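Local coordinates for protein SaTIE-TED (Staphylococcus aureus, PDB 6FX6) that is of unknown function but, as an LPXTG-anchored surface protein with a thioester domain, probably attaches the bacterium covalently to host molecules, at residues I17-N29 and M102-Y116. Residues are numbered along the deposited sequence; the frame is centred on the assembly and turned at random.
With ACT (acetate ion), chain D; ACT (acetate ion), chain E.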
loop_
_atom_site.group_PDB
_atom_site.type_symbol
_atom_site.label_atom_id
_atom_site.label_comp_id
_atom_site.label_asym_id
_atom_site.label_seq_id
_atom_site.Cartn_x
_atom_site.Cartn_y
_atom_site.Cartn_z
ATOM N N ILE A 17 -5.246 16.935 23.329
ATOM C CA ILE A 17 -6.402 16.047 23.229
ATOM C C ILE A 17 -5.931 14.644 23.583
ATOM O O ILE A 17 -4.878 14.214 23.109
ATOM C CB ILE A 17 -6.935 16.002 21.773
ATOM C CG1 ILE A 17 -7.506 17.358 21.356
ATOM C CG2 ILE A 17 -8.001 14.922 21.590
ATOM C CD1 ILE A 17 -7.549 17.573 19.852
ATOM N N ASN A 18 -6.711 13.937 24.399
ATOM C CA ASN A 18 -6.564 12.490 24.537
ATOM C C ASN A 18 -7.085 11.869 23.249
ATOM O O ASN A 18 -8.281 11.908 22.987
ATOM C CB ASN A 18 -7.356 11.954 25.735
ATOM C CG ASN A 18 -6.786 12.400 27.070
ATOM O OD1 ASN A 18 -5.624 12.794 27.169
ATOM N ND2 ASN A 18 -7.607 12.331 28.112
ATOM N N TRP A 19 -6.181 11.330 22.434
ATOM C CA TRP A 19 -6.542 10.773 21.133
ATOM C C TRP A 19 -7.314 9.467 21.288
ATOM O O TRP A 19 -8.377 9.293 20.679
ATOM C CB TRP A 19 -5.297 10.548 20.271
ATOM C CG TRP A 19 -4.626 11.812 19.831
ATOM C CD1 TRP A 19 -3.424 12.300 20.258
ATOM C CD2 TRP A 19 -5.120 12.747 18.873
ATOM N NE1 TRP A 19 -3.140 13.487 19.618
ATOM C CE2 TRP A 19 -4.168 13.782 18.761
ATOM C CE3 TRP A 19 -6.279 12.813 18.098
ATOM C CZ2 TRP A 19 -4.344 14.877 17.897
ATOM C CZ3 TRP A 19 -6.456 13.897 17.231
ATOM C CH2 TRP A 19 -5.492 14.915 17.142
ATOM N N ILE A 20 -6.763 8.557 22.094
ATOM C CA ILE A 20 -7.408 7.284 22.428
ATOM C C ILE A 20 -7.053 6.817 23.836
ATOM O O ILE A 20 -6.035 7.225 24.406
ATOM C CB ILE A 20 -7.009 6.147 21.458
ATOM C CG1 ILE A 20 -5.479 6.034 21.338
ATOM C CG2 ILE A 20 -7.645 6.356 20.093
ATOM C CD1 ILE A 20 -5.008 4.863 20.500
ATOM N N VAL A 21 -7.917 5.969 24.385
ATOM C CA VAL A 21 -7.581 5.135 25.528
ATOM C C VAL A 21 -7.646 3.704 24.995
ATOM O O VAL A 21 -8.720 3.250 24.582
ATOM C CB VAL A 21 -8.559 5.329 26.702
ATOM C CG1 VAL A 21 -8.223 4.371 27.845
ATOM C CG2 VAL A 21 -8.531 6.778 27.176
ATOM N N TYR A 22 -6.506 3.010 24.992
ATOM C CA TYR A 22 -6.421 1.684 24.381
ATOM C C TYR A 22 -5.621 0.684 25.197
ATOM O O TYR A 22 -4.853 1.052 26.086
ATOM C CB TYR A 22 -5.833 1.792 22.972
ATOM C CG TYR A 22 -4.325 1.876 22.904
ATOM C CD1 TYR A 22 -3.657 3.057 23.218
ATOM C CD2 TYR A 22 -3.564 0.778 22.502
ATOM C CE1 TYR A 22 -2.273 3.143 23.149
ATOM C CE2 TYR A 22 -2.179 0.850 22.423
ATOM C CZ TYR A 22 -1.535 2.035 22.746
ATOM O OH TYR A 22 -0.158 2.106 22.665
ATOM N N SER A 23 -5.820 -0.588 24.857
ATOM C CA SER A 23 -5.077 -1.705 25.429
ATOM C C SER A 23 -4.470 -2.545 24.303
ATOM O O SER A 23 -5.066 -2.699 23.238
ATOM C CB SER A 23 -5.992 -2.565 26.300
ATOM O OG SER A 23 -6.443 -1.830 27.421
ATOM N N ALA A 24 -3.273 -3.064 24.554
ATOM C CA ALA A 24 -2.557 -3.900 23.600
ATOM C C ALA A 24 -1.476 -4.671 24.349
ATOM O O ALA A 24 -0.531 -4.064 24.848
ATOM C CB ALA A 24 -1.940 -3.041 22.511
ATOM N N LYS A 25 -1.636 -5.995 24.449
ATOM C CA LYS A 25 -0.740 -6.855 25.240
ATOM C C LYS A 25 -0.722 -6.413 26.721
ATOM O O LYS A 25 -1.786 -6.137 27.273
ATOM C CB LYS A 25 0.668 -6.914 24.617
ATOM C CG LYS A 25 0.737 -7.473 23.206
ATOM C CD LYS A 25 2.090 -8.136 22.985
ATOM C CE LYS A 25 2.419 -8.337 21.519
ATOM N NZ LYS A 25 3.781 -8.925 21.395
ATOM N N ASP A 26 0.454 -6.364 27.360
ATOM C CA ASP A 26 0.603 -5.859 28.738
ATOM C C ASP A 26 0.151 -4.402 28.940
ATOM O O ASP A 26 -0.364 -4.062 30.004
ATOM C CB ASP A 26 2.056 -6.029 29.232
ATOM C CG ASP A 26 3.077 -5.296 28.360
ATOM O OD1 ASP A 26 2.994 -5.403 27.114
ATOM O OD2 ASP A 26 3.968 -4.622 28.924
ATOM N N ARG A 27 0.343 -3.555 27.928
ATOM C CA ARG A 27 -0.133 -2.168 27.976
ATOM C C ARG A 27 -1.662 -2.141 28.051
ATOM O O ARG A 27 -2.337 -2.473 27.077
ATOM C CB ARG A 27 0.358 -1.389 26.749
ATOM C CG ARG A 27 -0.076 0.067 26.702
ATOM C CD ARG A 27 0.560 0.807 25.536
ATOM N NE ARG A 27 1.957 1.147 25.807
ATOM C CZ ARG A 27 2.698 1.994 25.090
ATOM N NH1 ARG A 27 2.203 2.626 24.021
ATOM N NH2 ARG A 27 3.960 2.216 25.449
ATOM N N GLU A 28 -2.186 -1.767 29.219
ATOM C CA GLU A 28 -3.627 -1.716 29.484
ATOM C C GLU A 28 -4.057 -0.280 29.785
ATOM O O GLU A 28 -3.378 0.426 30.539
ATOM C CB GLU A 28 -3.980 -2.605 30.681
ATOM C CG GLU A 28 -3.902 -4.102 30.408
ATOM C CD GLU A 28 -4.068 -4.952 31.662
ATOM O OE1 GLU A 28 -3.659 -4.510 32.760
ATOM O OE2 GLU A 28 -4.599 -6.080 31.550
ATOM N N ASN A 29 -5.180 0.136 29.191
ATOM C CA ASN A 29 -5.808 1.443 29.449
ATOM C C ASN A 29 -4.804 2.602 29.443
ATOM O O ASN A 29 -4.719 3.389 30.392
ATOM C CB ASN A 29 -6.607 1.386 30.755
ATOM C CG ASN A 29 -7.782 0.432 30.667
ATOM O OD1 ASN A 29 -8.689 0.627 29.860
ATOM N ND2 ASN A 29 -7.771 -0.611 31.492
HETATM N N MSE A 102 -3.804 3.567 13.575
HETATM C CA MSE A 102 -4.788 2.872 14.409
HETATM C C MSE A 102 -5.345 1.629 13.758
HETATM O O MSE A 102 -5.612 0.638 14.447
HETATM C CB MSE A 102 -5.941 3.797 14.809
HETATM C CG MSE A 102 -5.589 4.592 16.063
HETATM SE SE MSE A 102 -6.897 6.044 16.276
HETATM C CE MSE A 102 -8.461 4.958 16.787
ATOM N N LEU A 103 -5.534 1.667 12.437
ATOM C CA LEU A 103 -6.013 0.501 11.686
ATOM C C LEU A 103 -4.951 -0.597 11.588
ATOM O O LEU A 103 -5.271 -1.781 11.716
ATOM C CB LEU A 103 -6.481 0.908 10.282
ATOM C CG LEU A 103 -7.125 -0.194 9.420
ATOM C CD1 LEU A 103 -8.211 -0.945 10.177
ATOM C CD2 LEU A 103 -7.684 0.407 8.139
ATOM N N ILE A 104 -3.701 -0.194 11.346
ATOM C CA ILE A 104 -2.548 -1.097 11.415
ATOM C C ILE A 104 -2.509 -1.780 12.776
ATOM O O ILE A 104 -2.346 -2.996 12.857
ATOM C CB ILE A 104 -1.216 -0.347 11.132
ATOM C CG1 ILE A 104 -1.096 -0.057 9.633
ATOM C CG2 ILE A 104 0.002 -1.142 11.607
ATOM C CD1 ILE A 104 -0.078 1.011 9.282
ATOM N N TRP A 105 -2.672 -0.995 13.837
ATOM C CA TRP A 105 -2.666 -1.534 15.197
ATOM C C TRP A 105 -3.837 -2.465 15.517
ATOM O O TRP A 105 -3.676 -3.353 16.347
ATOM C CB TRP A 105 -2.614 -0.412 16.240
ATOM C CG TRP A 105 -1.269 0.203 16.469
ATOM C CD1 TRP A 105 -0.062 -0.202 15.968
ATOM C CD2 TRP A 105 -0.995 1.314 17.317
ATOM N NE1 TRP A 105 0.940 0.611 16.432
ATOM C CE2 TRP A 105 0.396 1.548 17.267
ATOM C CE3 TRP A 105 -1.793 2.140 18.117
ATOM C CZ2 TRP A 105 1.009 2.583 17.977
ATOM C CZ3 TRP A 105 -1.186 3.172 18.821
ATOM C CH2 TRP A 105 0.204 3.386 18.744
ATOM N N GLU A 106 -4.997 -2.271 14.886
ATOM C CA GLU A 106 -6.115 -3.222 15.034
ATOM C C GLU A 106 -5.741 -4.631 14.584
ATOM O O GLU A 106 -6.167 -5.603 15.200
ATOM C CB GLU A 106 -7.368 -2.770 14.272
ATOM C CG GLU A 106 -8.101 -1.606 14.923
ATOM C CD GLU A 106 -9.609 -1.616 14.704
ATOM O OE1 GLU A 106 -10.226 -2.696 14.826
ATOM O OE2 GLU A 106 -10.181 -0.532 14.435
ATOM N N LEU A 107 -4.946 -4.732 13.519
ATOM C CA LEU A 107 -4.469 -6.029 13.027
ATOM C C LEU A 107 -3.398 -6.674 13.903
ATOM O O LEU A 107 -3.180 -7.878 13.815
ATOM C CB LEU A 107 -3.934 -5.901 11.595
ATOM C CG LEU A 107 -4.960 -5.623 10.499
ATOM C CD1 LEU A 107 -4.224 -5.465 9.180
ATOM C CD2 LEU A 107 -6.011 -6.731 10.412
ATOM N N LEU A 108 -2.720 -5.871 14.718
ATOM C CA LEU A 108 -1.675 -6.349 15.622
ATOM C C LEU A 108 -2.115 -6.401 17.095
ATOM O O LEU A 108 -1.267 -6.407 17.995
ATOM C CB LEU A 108 -0.436 -5.461 15.464
ATOM C CG LEU A 108 0.085 -5.315 14.034
ATOM C CD1 LEU A 108 1.217 -4.301 13.979
ATOM C CD2 LEU A 108 0.538 -6.660 13.488
ATOM N N GLY A 109 -3.427 -6.432 17.341
ATOM C CA GLY A 109 -3.974 -6.731 18.674
ATOM C C GLY A 109 -4.444 -5.567 19.535
ATOM O O GLY A 109 -4.874 -5.785 20.666
ATOM N N ALA A 110 -4.382 -4.340 19.020
ATOM C CA ALA A 110 -4.844 -3.170 19.774
ATOM C C ALA A 110 -6.373 -3.123 19.835
ATOM O O ALA A 110 -7.050 -3.428 18.849
ATOM C CB ALA A 110 -4.297 -1.889 19.172
ATOM N N LYS A 111 -6.896 -2.756 21.006
ATOM C CA LYS A 111 -8.335 -2.621 21.247
ATOM C C LYS A 111 -8.603 -1.227 21.812
ATOM O O LYS A 111 -7.948 -0.814 22.774
ATOM C CB LYS A 111 -8.808 -3.693 22.232
ATOM C CG LYS A 111 -8.528 -5.124 21.784
ATOM C CD LYS A 111 -9.032 -6.134 22.803
ATOM C CE LYS A 111 -8.980 -7.556 22.263
ATOM N NZ LYS A 111 -9.600 -8.536 23.204
ATOM N N TYR A 112 -9.559 -0.510 21.218
ATOM C CA TYR A 112 -9.843 0.883 21.586
ATOM C C TYR A 112 -11.085 0.978 22.452
ATOM O O TYR A 112 -12.168 0.567 22.031
ATOM C CB TYR A 112 -10.014 1.738 20.331
ATOM C CG TYR A 112 -8.825 1.619 19.420
ATOM C CD1 TYR A 112 -7.564 2.038 19.849
ATOM C CD2 TYR A 112 -8.938 1.058 18.151
ATOM C CE1 TYR A 112 -6.453 1.914 19.040
ATOM C CE2 TYR A 112 -7.830 0.934 17.332
ATOM C CZ TYR A 112 -6.592 1.363 17.781
ATOM O OH TYR A 112 -5.493 1.239 16.981
ATOM N N HIS A 113 -10.911 1.524 23.656
ATOM C CA HIS A 113 -12.006 1.727 24.605
ATOM C C HIS A 113 -12.662 3.090 24.389
ATOM O O HIS A 113 -13.888 3.208 24.478
ATOM C CB HIS A 113 -11.499 1.592 26.046
ATOM C CG HIS A 113 -10.709 0.343 26.288
ATOM N ND1 HIS A 113 -11.299 -0.881 26.517
ATOM C CD2 HIS A 113 -9.372 0.125 26.307
ATOM C CE1 HIS A 113 -10.362 -1.797 26.679
ATOM N NE2 HIS A 113 -9.183 -1.213 26.557
ATOM N N THR A 114 -11.841 4.108 24.117
ATOM C CA THR A 114 -12.306 5.467 23.826
ATOM C C THR A 114 -11.578 5.990 22.601
ATOM O O THR A 114 -10.370 5.768 22.457
ATOM C CB THR A 114 -12.024 6.422 25.011
ATOM O OG1 THR A 114 -12.640 5.908 26.193
ATOM C CG2 THR A 114 -12.559 7.835 24.745
ATOM N N ILE A 115 -12.310 6.676 21.725
ATOM C CA ILE A 115 -11.726 7.329 20.550
ATOM C C ILE A 115 -12.244 8.764 20.446
ATOM O O ILE A 115 -13.448 8.997 20.486
ATOM C CB ILE A 115 -12.033 6.565 19.240
ATOM C CG1 ILE A 115 -11.477 5.134 19.303
ATOM C CG2 ILE A 115 -11.447 7.309 18.036
ATOM C CD1 ILE A 115 -11.905 4.239 18.153
ATOM N N TYR A 116 -11.322 9.718 20.324
ATOM C CA TYR A 116 -11.667 11.124 20.123
ATOM C C TYR A 116 -12.575 11.259 18.901
ATOM O O TYR A 116 -12.221 10.788 17.822
ATOM C CB TYR A 116 -10.387 11.942 19.941
ATOM C CG TYR A 116 -10.588 13.412 19.638
ATOM C CD1 TYR A 116 -11.365 14.223 20.467
ATOM C CD2 TYR A 116 -9.967 14.002 18.534
ATOM C CE1 TYR A 116 -11.538 15.576 20.188
ATOM C CE2 TYR A 116 -10.127 15.350 18.253
ATOM C CZ TYR A 116 -10.913 16.133 19.075
ATOM O OH TYR A 116 -11.056 17.468 18.774
HETATM C C ACT D . 3.912 0.276 29.439
HETATM O O ACT D . 4.420 0.266 28.298
HETATM O OXT ACT D . 4.603 0.348 30.478
HETATM C CH3 ACT D . 2.422 0.195 29.562
HETATM C C ACT E . 4.378 6.204 23.167
HETATM O O ACT E . 3.885 6.836 22.209
HETATM O OXT ACT E . 3.885 5.128 23.571
HETATM C CH3 ACT E . 5.599 6.752 23.847
#
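Ile17 CG2 sits over the centre of one face of the Tyr116 ring, 3.5 Å from its centroid, a CH-pi contact for which a flat aromatic offers the methyl a broad surface; the two side chains cross at about a right angle. Tyr116 is brought there by its CG lying anti to the backbone N (chi1 176°), and its CD2 also meets Trp19 CZ3 at 3.7 Å. From here strands 20-24 and 111-115 run antiparallel, interrupted by a classic beta bulge that sets His113 and Thr114 both against Val21 and shifts the register by one. Val21 O therefore accepts two N-H groups, at 2.9 Å from His113 N, nearly in line with the C=O, and at 3.3 Å from Thr114 N, longer but straighter and on a lone pair in the carbonyl plane. At the bulge the His113 side chain points toward segment 17-29, where its NE2 shares a hydrogen bond with Ser23 OG (2.9 Å). A small hydroxyl suits this place because it can also take the N-H of Asn29, tying the ring to the hairpin's return arm; Asn29 OD1 lies over one face of the imidazole. On the other side of the sheet, Tyr112 serves twice: its CE1 packs on Ile20 CD1 at 3.6 Å, while its hydroxyl donates to Met102 O (2.6 Å), pinning strand to helix. Tyr22 and Trp105 have rings 21° from parallel yet slid apart, barely overlapping; the Tyr22 hydroxyl accepts from Arg27 NH1 and also bonds Pro50 O. This is packing within the thioester domain: strand 20-24 lies between 111-115 and 30-40 in the antiparallel sheet, whose Ile20-Tyr22 side meets the end of helix 94-107, with helix 121-134 touching Met102 and Ile115.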